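Local coordinates for protein MTH0777 (Methanothermobacter thermautotrophicus, PDB 1KJN) that is of unknown function but folds as an alpha/beta domain of the DUF1890 family with a six-stranded parallel sheet, at residues Ser69-Leu74 / Val96-Ile101; Lys8-Leu13 / Gly77-Leu82; Val39-Asn44 / Asp62-Leu67. All coordinates share one frame; numbering follows the deposited sequence.

Contact 1 (Ser69-Leu74 / Val96-Ile101); sequences SCINEL and VTFAGI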
loop_
_atom_site.group_PDB
_atom_site.type_symbol
_atom_site.label_atom_id
_atom_site.label_comp_id
_atom_site.label_asym_id
_atom_site.label_seq_id
_atom_site.Cartn_x
_atom_site.Cartn_y
_atom_site.Cartn_z
ATOM N N SER A 69 3.466 13.939 -17.801
ATOM C CA SER A 69 3.544 15.348 -17.440
ATOM C C SER A 69 4.931 15.654 -16.879
ATOM O O SER A 69 5.540 16.658 -17.243
ATOM C CB SER A 69 2.471 15.707 -16.422
ATOM O OG SER A 69 1.187 15.502 -16.982
ATOM N N CYS A 70 5.447 14.766 -16.031
ATOM C CA CYS A 70 6.764 14.974 -15.445
ATOM C C CYS A 70 7.825 14.970 -16.547
ATOM O O CYS A 70 8.722 15.803 -16.545
ATOM C CB CYS A 70 7.081 13.884 -14.420
ATOM S SG CYS A 70 8.613 14.151 -13.535
ATOM N N ILE A 71 7.733 14.000 -17.453
ATOM C CA ILE A 71 8.668 13.869 -18.564
ATOM C C ILE A 71 8.653 15.126 -19.418
ATOM O O ILE A 71 9.660 15.506 -20.002
ATOM C CB ILE A 71 8.303 12.650 -19.465
ATOM C CG1 ILE A 71 8.810 11.353 -18.837
ATOM C CG2 ILE A 71 8.901 12.808 -20.878
ATOM C CD1 ILE A 71 8.435 10.128 -19.633
ATOM N N ASN A 72 7.497 15.772 -19.469
ATOM C CA ASN A 72 7.334 16.962 -20.271
ATOM C C ASN A 72 7.819 18.244 -19.610
ATOM O O ASN A 72 8.002 19.245 -20.285
ATOM C CB ASN A 72 5.869 17.106 -20.665
ATOM C CG ASN A 72 5.704 17.581 -22.083
ATOM O OD1 ASN A 72 5.314 18.729 -22.325
ATOM N ND2 ASN A 72 6.033 16.711 -23.040
ATOM N N GLU A 73 8.050 18.212 -18.300
ATOM C CA GLU A 73 8.483 19.402 -17.580
ATOM C C GLU A 73 9.903 19.299 -17.008
ATOM O O GLU A 73 10.500 20.293 -16.634
ATOM C CB GLU A 73 7.504 19.666 -16.427
ATOM C CG GLU A 73 6.781 21.017 -16.464
ATOM C CD GLU A 73 5.938 21.208 -17.716
ATOM O OE1 GLU A 73 5.152 20.299 -18.065
ATOM O OE2 GLU A 73 6.059 22.279 -18.351
ATOM N N LEU A 74 10.436 18.089 -16.956
ATOM C CA LEU A 74 11.745 17.847 -16.370
ATOM C C LEU A 74 12.965 18.370 -17.153
ATOM O O LEU A 74 13.002 18.311 -18.381
ATOM C CB LEU A 74 11.888 16.346 -16.120
ATOM C CG LEU A 74 12.828 15.836 -15.029
ATOM C CD1 LEU A 74 12.271 16.219 -13.655
ATOM C CD2 LEU A 74 12.961 14.317 -15.137
ATOM N N VAL A 96 15.437 4.794 -17.117
ATOM C CA VAL A 96 16.544 5.147 -18.012
ATOM C C VAL A 96 16.316 6.554 -18.558
ATOM O O VAL A 96 17.198 7.413 -18.483
ATOM C CB VAL A 96 16.665 4.137 -19.200
ATOM C CG1 VAL A 96 17.704 4.632 -20.247
ATOM C CG2 VAL A 96 17.080 2.771 -18.680
ATOM N N THR A 97 15.089 6.805 -19.007
ATOM C CA THR A 97 14.742 8.103 -19.569
ATOM C C THR A 97 14.916 9.196 -18.522
ATOM O O THR A 97 15.566 10.203 -18.779
ATOM C CB THR A 97 13.298 8.133 -20.106
ATOM O OG1 THR A 97 13.132 7.133 -21.123
ATOM C CG2 THR A 97 12.984 9.504 -20.696
ATOM N N PHE A 98 14.355 8.991 -17.335
ATOM C CA PHE A 98 14.467 9.996 -16.291
ATOM C C PHE A 98 15.911 10.243 -15.877
ATOM O O PHE A 98 16.287 11.362 -15.554
ATOM C CB PHE A 98 13.634 9.603 -15.064
ATOM C CG PHE A 98 12.154 9.854 -15.224
ATOM C CD1 PHE A 98 11.655 11.154 -15.272
ATOM C CD2 PHE A 98 11.255 8.790 -15.289
ATOM C CE1 PHE A 98 10.281 11.383 -15.373
ATOM C CE2 PHE A 98 9.878 9.013 -15.392
ATOM C CZ PHE A 98 9.390 10.306 -15.432
ATOM N N ALA A 99 16.717 9.192 -15.890
ATOM C CA ALA A 99 18.112 9.319 -15.497
ATOM C C ALA A 99 18.931 10.093 -16.518
ATOM O O ALA A 99 19.810 10.847 -16.144
ATOM C CB ALA A 99 18.723 7.942 -15.246
ATOM N N GLY A 100 18.610 9.922 -17.800
ATOM C CA GLY A 100 19.337 10.609 -18.860
ATOM C C GLY A 100 19.119 12.106 -18.795
ATOM O O GLY A 100 20.022 12.892 -19.077
ATOM N N ILE A 101 17.922 12.489 -18.371
ATOM C CA ILE A 101 17.552 13.884 -18.227
ATOM C C ILE A 101 18.144 14.520 -16.964
ATOM O O ILE A 101 18.678 15.632 -17.008
ATOM C CB ILE A 101 16.025 14.021 -18.158
ATOM C CG1 ILE A 101 15.397 13.628 -19.500
ATOM C CG2 ILE A 101 15.635 15.443 -17.699
ATOM C CD1 ILE A 101 13.867 13.554 -19.469
#

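Contact 2 (Lys8-Leu13 / Gly77-Leu82); sequences KALMVL and GDYEFL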
loop_
_atom_site.group_PDB
_atom_site.type_symbol
_atom_site.label_atom_id
_atom_site.label_comp_id
_atom_site.label_asym_id
_atom_site.label_seq_id
_atom_site.Cartn_x
_atom_site.Cartn_y
_atom_site.Cartn_z
ATOM N N LYS A 8 15.939 18.162 -3.661
ATOM C CA LYS A 8 14.707 17.524 -4.073
ATOM C C LYS A 8 15.011 16.164 -4.659
ATOM O O LYS A 8 16.070 15.941 -5.262
ATOM C CB LYS A 8 13.987 18.401 -5.106
ATOM C CG LYS A 8 13.545 19.763 -4.546
ATOM C CD LYS A 8 13.087 20.718 -5.630
ATOM C CE LYS A 8 11.853 20.208 -6.352
ATOM N NZ LYS A 8 11.615 20.984 -7.611
ATOM N N ALA A 9 14.097 15.236 -4.430
ATOM C CA ALA A 9 14.258 13.899 -4.955
ATOM C C ALA A 9 13.031 13.515 -5.762
ATOM O O ALA A 9 11.919 13.972 -5.486
ATOM C CB ALA A 9 14.495 12.914 -3.837
ATOM N N LEU A 10 13.261 12.769 -6.835
ATOM C CA LEU A 10 12.161 12.307 -7.676
ATOM C C LEU A 10 12.113 10.793 -7.559
ATOM O O LEU A 10 13.142 10.114 -7.675
ATOM C CB LEU A 10 12.350 12.710 -9.144
ATOM C CG LEU A 10 11.270 12.245 -10.128
ATOM C CD1 LEU A 10 9.949 12.911 -9.775
ATOM C CD2 LEU A 10 11.684 12.583 -11.569
HETATM N N MSE A 11 10.910 10.283 -7.315
HETATM C CA MSE A 11 10.672 8.858 -7.157
HETATM C C MSE A 11 9.756 8.375 -8.272
HETATM O O MSE A 11 8.616 8.843 -8.401
HETATM C CB MSE A 11 10.045 8.585 -5.783
HETATM C CG MSE A 11 9.817 7.102 -5.505
HETATM SE SE MSE A 11 9.322 6.736 -3.645
HETATM C CE MSE A 11 10.986 7.255 -2.821
ATOM N N VAL A 12 10.234 7.399 -9.036
ATOM C CA VAL A 12 9.486 6.860 -10.181
ATOM C C VAL A 12 8.930 5.484 -9.859
ATOM O O VAL A 12 9.673 4.613 -9.398
ATOM C CB VAL A 12 10.401 6.738 -11.422
ATOM C CG1 VAL A 12 9.629 6.202 -12.625
ATOM C CG2 VAL A 12 11.024 8.093 -11.734
ATOM N N LEU A 13 7.634 5.291 -10.118
ATOM C CA LEU A 13 6.990 4.009 -9.841
ATOM C C LEU A 13 6.512 3.288 -11.098
ATOM O O LEU A 13 6.137 3.917 -12.093
ATOM C CB LEU A 13 5.802 4.187 -8.881
ATOM C CG LEU A 13 6.038 5.023 -7.622
ATOM C CD1 LEU A 13 4.746 5.082 -6.805
ATOM C CD2 LEU A 13 7.163 4.440 -6.788
ATOM N N GLY A 77 19.082 19.205 -13.314
ATOM C CA GLY A 77 19.202 20.097 -12.177
ATOM C C GLY A 77 17.951 20.242 -11.325
ATOM O O GLY A 77 18.004 20.834 -10.243
ATOM N N ASP A 78 16.821 19.719 -11.789
ATOM C CA ASP A 78 15.584 19.841 -11.005
ATOM C C ASP A 78 15.551 18.927 -9.771
ATOM O O ASP A 78 14.694 19.094 -8.897
ATOM C CB ASP A 78 14.345 19.563 -11.864
ATOM C CG ASP A 78 14.086 20.637 -12.922
ATOM O OD1 ASP A 78 14.670 21.739 -12.874
ATOM O OD2 ASP A 78 13.259 20.370 -13.807
ATOM N N TYR A 79 16.453 17.951 -9.718
ATOM C CA TYR A 79 16.506 17.016 -8.594
ATOM C C TYR A 79 17.938 16.577 -8.299
ATOM O O TYR A 79 18.739 16.412 -9.207
ATOM C CB TYR A 79 15.642 15.778 -8.883
ATOM C CG TYR A 79 14.158 16.072 -9.013
ATOM C CD1 TYR A 79 13.334 16.081 -7.889
ATOM C CD2 TYR A 79 13.586 16.367 -10.247
ATOM C CE1 TYR A 79 11.994 16.377 -7.982
ATOM C CE2 TYR A 79 12.223 16.670 -10.353
ATOM C CZ TYR A 79 11.439 16.673 -9.210
ATOM O OH TYR A 79 10.103 16.974 -9.283
ATOM N N GLU A 80 18.235 16.371 -7.020
ATOM C CA GLU A 80 19.555 15.952 -6.563
ATOM C C GLU A 80 19.640 14.429 -6.378
ATOM O O GLU A 80 20.720 13.873 -6.196
ATOM C CB GLU A 80 19.895 16.664 -5.245
ATOM C CG GLU A 80 20.222 18.160 -5.372
ATOM C CD GLU A 80 19.084 19.001 -5.958
ATOM O OE1 GLU A 80 17.997 19.055 -5.346
ATOM O OE2 GLU A 80 19.275 19.623 -7.030
ATOM N N PHE A 81 18.495 13.761 -6.419
ATOM C CA PHE A 81 18.455 12.311 -6.254
ATOM C C PHE A 81 17.294 11.719 -7.051
ATOM O O PHE A 81 16.223 12.298 -7.104
ATOM C CB PHE A 81 18.311 11.948 -4.770
ATOM C CG PHE A 81 18.394 10.468 -4.500
ATOM C CD1 PHE A 81 17.298 9.770 -3.972
ATOM C CD2 PHE A 81 19.568 9.763 -4.779
ATOM C CE1 PHE A 81 17.375 8.383 -3.739
ATOM C CE2 PHE A 81 19.658 8.373 -4.549
ATOM C CZ PHE A 81 18.565 7.684 -4.024
ATOM N N LEU A 82 17.513 10.548 -7.639
ATOM C CA LEU A 82 16.489 9.871 -8.425
ATOM C C LEU A 82 16.358 8.410 -7.993
ATOM O O LEU A 82 17.330 7.655 -7.982
ATOM C CB LEU A 82 16.837 9.943 -9.927
ATOM C CG LEU A 82 16.014 9.143 -10.946
ATOM C CD1 LEU A 82 14.528 9.528 -10.888
ATOM C CD2 LEU A 82 16.586 9.372 -12.337
#

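Contact 3 (Val39-Asn44 / Asp62-Leu67); sequences VTVTAN and DEMVDL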
loop_
_atom_site.group_PDB
_atom_site.type_symbol
_atom_site.label_atom_id
_atom_site.label_comp_id
_atom_site.label_asym_id
_atom_site.label_seq_id
_atom_site.Cartn_x
_atom_site.Cartn_y
_atom_site.Cartn_z
ATOM N N VAL A 39 10.224 15.338 -1.552
ATOM C CA VAL A 39 10.060 14.229 -2.483
ATOM C C VAL A 39 8.882 14.313 -3.415
ATOM O O VAL A 39 7.737 14.415 -2.982
ATOM C CB VAL A 39 9.925 12.859 -1.758
ATOM C CG1 VAL A 39 9.960 11.716 -2.785
ATOM C CG2 VAL A 39 11.018 12.679 -0.718
ATOM N N THR A 40 9.172 14.163 -4.699
ATOM C CA THR A 40 8.129 14.160 -5.706
ATOM C C THR A 40 7.966 12.728 -6.194
ATOM O O THR A 40 8.947 12.052 -6.503
ATOM C CB THR A 40 8.493 15.055 -6.901
ATOM O OG1 THR A 40 8.508 16.428 -6.488
ATOM C CG2 THR A 40 7.491 14.868 -8.044
ATOM N N VAL A 41 6.729 12.255 -6.232
ATOM C CA VAL A 41 6.432 10.908 -6.716
ATOM C C VAL A 41 5.785 11.031 -8.101
ATOM O O VAL A 41 4.877 11.856 -8.303
ATOM C CB VAL A 41 5.447 10.166 -5.775
ATOM C CG1 VAL A 41 5.082 8.811 -6.359
ATOM C CG2 VAL A 41 6.053 9.994 -4.370
ATOM N N THR A 42 6.236 10.216 -9.049
ATOM C CA THR A 42 5.661 10.258 -10.393
ATOM C C THR A 42 5.375 8.833 -10.853
ATOM O O THR A 42 6.203 7.942 -10.667
ATOM C CB THR A 42 6.599 10.990 -11.404
ATOM O OG1 THR A 42 5.956 11.068 -12.683
ATOM C CG2 THR A 42 7.943 10.255 -11.558
ATOM N N ALA A 43 4.180 8.617 -11.406
ATOM C CA ALA A 43 3.759 7.295 -11.854
ATOM C C ALA A 43 2.445 7.367 -12.643
ATOM O O ALA A 43 1.932 8.464 -12.912
ATOM C CB ALA A 43 3.583 6.383 -10.647
ATOM N N ASN A 44 1.920 6.191 -13.013
ATOM C CA ASN A 44 0.680 6.086 -13.780
ATOM C C ASN A 44 -0.511 6.357 -12.860
ATOM O O ASN A 44 -0.372 6.303 -11.646
ATOM C CB ASN A 44 0.582 4.720 -14.535
ATOM C CG ASN A 44 0.187 3.514 -13.629
ATOM O OD1 ASN A 44 0.018 3.643 -12.417
ATOM N ND2 ASN A 44 0.027 2.334 -14.253
ATOM N N ASP A 62 5.683 14.880 -0.869
ATOM C CA ASP A 62 5.415 16.306 -0.985
ATOM C C ASP A 62 4.638 16.720 -2.216
ATOM O O ASP A 62 3.807 17.636 -2.176
ATOM C CB ASP A 62 6.738 17.062 -0.910
ATOM C CG ASP A 62 7.492 16.749 0.363
ATOM O OD1 ASP A 62 6.986 17.116 1.439
ATOM O OD2 ASP A 62 8.551 16.088 0.299
ATOM N N GLU A 63 4.888 16.012 -3.303
ATOM C CA GLU A 63 4.252 16.324 -4.560
ATOM C C GLU A 63 4.090 15.047 -5.374
ATOM O O GLU A 63 4.809 14.066 -5.172
ATOM C CB GLU A 63 5.143 17.331 -5.306
ATOM C CG GLU A 63 4.548 17.891 -6.582
ATOM C CD GLU A 63 5.496 18.806 -7.343
ATOM O OE1 GLU A 63 5.008 19.537 -8.232
ATOM O OE2 GLU A 63 6.728 18.780 -7.089
HETATM N N MSE A 64 3.134 15.068 -6.290
HETATM C CA MSE A 64 2.875 13.939 -7.169
HETATM C C MSE A 64 2.481 14.440 -8.546
HETATM O O MSE A 64 1.662 15.341 -8.653
HETATM C CB MSE A 64 1.780 13.062 -6.601
HETATM C CG MSE A 64 2.296 12.105 -5.559
HETATM SE SE MSE A 64 0.894 10.952 -5.091
HETATM C CE MSE A 64 -0.141 12.290 -4.174
ATOM N N VAL A 65 3.051 13.829 -9.584
ATOM C CA VAL A 65 2.817 14.219 -10.969
ATOM C C VAL A 65 2.764 12.980 -11.861
ATOM O O VAL A 65 3.529 12.046 -11.662
ATOM C CB VAL A 65 3.993 15.067 -11.509
ATOM C CG1 VAL A 65 3.605 15.763 -12.803
ATOM C CG2 VAL A 65 4.459 16.068 -10.482
ATOM N N ASP A 66 1.897 13.008 -12.873
ATOM C CA ASP A 66 1.766 11.907 -13.834
ATOM C C ASP A 66 3.076 11.718 -14.628
ATOM O O ASP A 66 3.813 12.679 -14.872
ATOM C CB ASP A 66 0.560 12.189 -14.748
ATOM C CG ASP A 66 0.719 11.619 -16.134
ATOM O OD1 ASP A 66 1.141 12.387 -17.022
ATOM O OD2 ASP A 66 0.432 10.415 -16.342
ATOM N N LEU A 67 3.381 10.480 -15.008
ATOM C CA LEU A 67 4.624 10.186 -15.741
ATOM C C LEU A 67 4.908 11.074 -16.940
ATOM O O LEU A 67 5.974 11.677 -17.028
ATOM C CB LEU A 67 4.656 8.730 -16.198
ATOM C CG LEU A 67 4.905 7.655 -15.150
ATOM C CD1 LEU A 67 4.514 6.296 -15.708
ATOM C CD2 LEU A 67 6.354 7.674 -14.730
#

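Contact 1 (Ser69-Leu74 / Val96-Ile101)
Segment 69-74, which lies on helix 67-73 and runs on to Leu74, faces helix 89-102, with the CA atoms of Ile71 and Phe98 7.3 Å apart and those of Leu74 and Ile101 at the same separation. Phe98 sends its ring across and meets three side chains of 69-74. Its CG stands anti to the carbonyl carbon (chi1 -78°), and although the CB bond does not aim at the other helix, the ring reaches it with CD1, CE1 and CZ. CD2 of Leu74 comes in at the ring edge, in its plane, 3.4 Å from Phe98 CD1, a tight approach for two carbons. SG of Cys70, placed anti to the backbone N (chi1 -174°), lies 3.7 Å from Phe98 CE1 and forms an oblique sulfur-aromatic contact. The Ile71 side chain crosses that of Phe98 at about a right angle, its CG1 3.6 Å from Phe98 CZ. One turn further on, Ile101 turns its CG2 branch to Leu74, 3.9 Å from Leu74 CD2, so that Leu74 CD2 touches both Phe98 and Ile101. Within 69-74, Cys70 O accepts from the backbone N of both Glu73 and Leu74. The two helices, which follow strands 63-66 and 81-86, pack on one face of the parallel sheet, where Cys70 and Phe98 rest on Leu10 and Thr42 and Leu74 reaches Tyr79. With only carbon and one sulfur in touch, the helices are joined by shape and dispersion rather than by polar bonds; Phe98 and Cys70 form the buried side of the contact toward the sheet, and Ile71, Leu74 and Ile101 lie nearer the surface.

Contact 2 (Lys8-Leu13 / Gly77-Leu82)
Two parallel strands of the central sheet, 8-12 and 81-86, pair here at their beginnings, Ala9 bridging to Phe81 and Leu10 to Leu82. Leu10 N donates to Phe81 O over 3.0 Å with a nearly straight N-H (165°). Just before the pairing, Glu80 has a helix-like psi of -12°, which turns successive amides toward one acceptor: Glu80 N reaches Lys8 O at 2.8 Å, in the carbonyl plane, and Phe81 N adds a weak bond to the same oxygen. The Glu80 side chain, bent at chi2 (60°), curls back so that Glu80 OE1 accepts the N-H of Lys8 N at 2.8 Å, met nearly along its C-O axis. In a sheet of order 3-2-1-4-5-6, as in Rossmann-like folds, strands 8-12 and 81-86 are the neighbours at the middle, where the two halves meet. Tyr79 lies along the junction with both faces in use. Leu10 CB sits over the centre of one face as a CH-pi contact, 3.7 Å from the ring centroid, while Lys8 NZ approaches the opposite face off-centre, 5.0 Å from the Tyr79 centroid, a cation-pi contact reached by a chain bent at chi3. Tyr79 OH makes a weak hydrogen bond to Thr40 OG1. On the other side of the sheet Ala9 CB meets the Phe81 ring at its edge. Back on the face of Leu10, Val12 CG2 touches Leu82 CD1 at 3.9 Å.

Contact 3 (Val39-Asn44 / Asp62-Leu67)
With CG beside its own backbone N (chi1 -57°), Asp62 folds its carboxylate over to strand 38-43, while Thr42, holding OG1 anti to its N (chi1 -177°) and CG2 in the crowded position, turns its hydroxyl to strand 63-66. Asp62 OD2 accepts Val39 N at 2.6 Å on its anti lone pair, and Asp62 N returns a bond of 3.0 Å to Val39 O, so backbone and side chain together clasp one residue. Val39 O also takes Glu63 N. Parallel pairing follows: Val41 N donates to Glu63 O over 2.8 Å and Val65 N to Val41 O over 3.0 Å, the latter nearly along the C=O axis. Farther along, Thr42 OG1 donates to Val65 O at 2.8 Å from above the carbonyl plane, and Leu67 N bonds to Ala43 O. Leu67 CG then lies against Ala43 CA, 3.5 Å away. The strands belong to the beta-alpha-beta crossover through helix 45-54, with 63-66 outermost within this chain; Asn44 and Asp66 N-cap the helices that follow, Asn44 OD1 accepting Ala47 N and Asp66 OD1 Ser69 N. Thr40 and Glu63 point the same way, Thr40 OG1 lying 3.0 Å from Glu63 OE2, whose charge Arg38 pairs. An alanine in place of Asp62 lacks the carboxylate that accepts Val39 N and pairs with Lys33, and would probably loosen the start of the pairing. The Asp62 carboxylate at one end and the Thr42 hydroxyl at the other thus supplement the backbone bonds, and Lys33 and Arg38 would be expected to keep Asp62 and Glu63 ionised.

From the N terminus, strand 8-12 opens contact 2, and the chain runs through helix 21-34 before 39-44 opens contact 3. Residues 62-67 close contact 3 within the span of contact 2, completing a crossover unit. Helix 67-73 follows at once and opens contact 1; 77-82 then closes contact 2, and only helix 89-102 closes contact 1, so contacts 1 and 2 cross while contact 3 precedes contact 1. Contacts 2 and 3 share one sheet, strand 8-12 lying beside 38-43 with Met11 N 2.8 Å from Thr40 O. Contact 1 covers part of a face of that sheet: Phe98 packs on Val12 and Leu67, and Ala99 on Leu82.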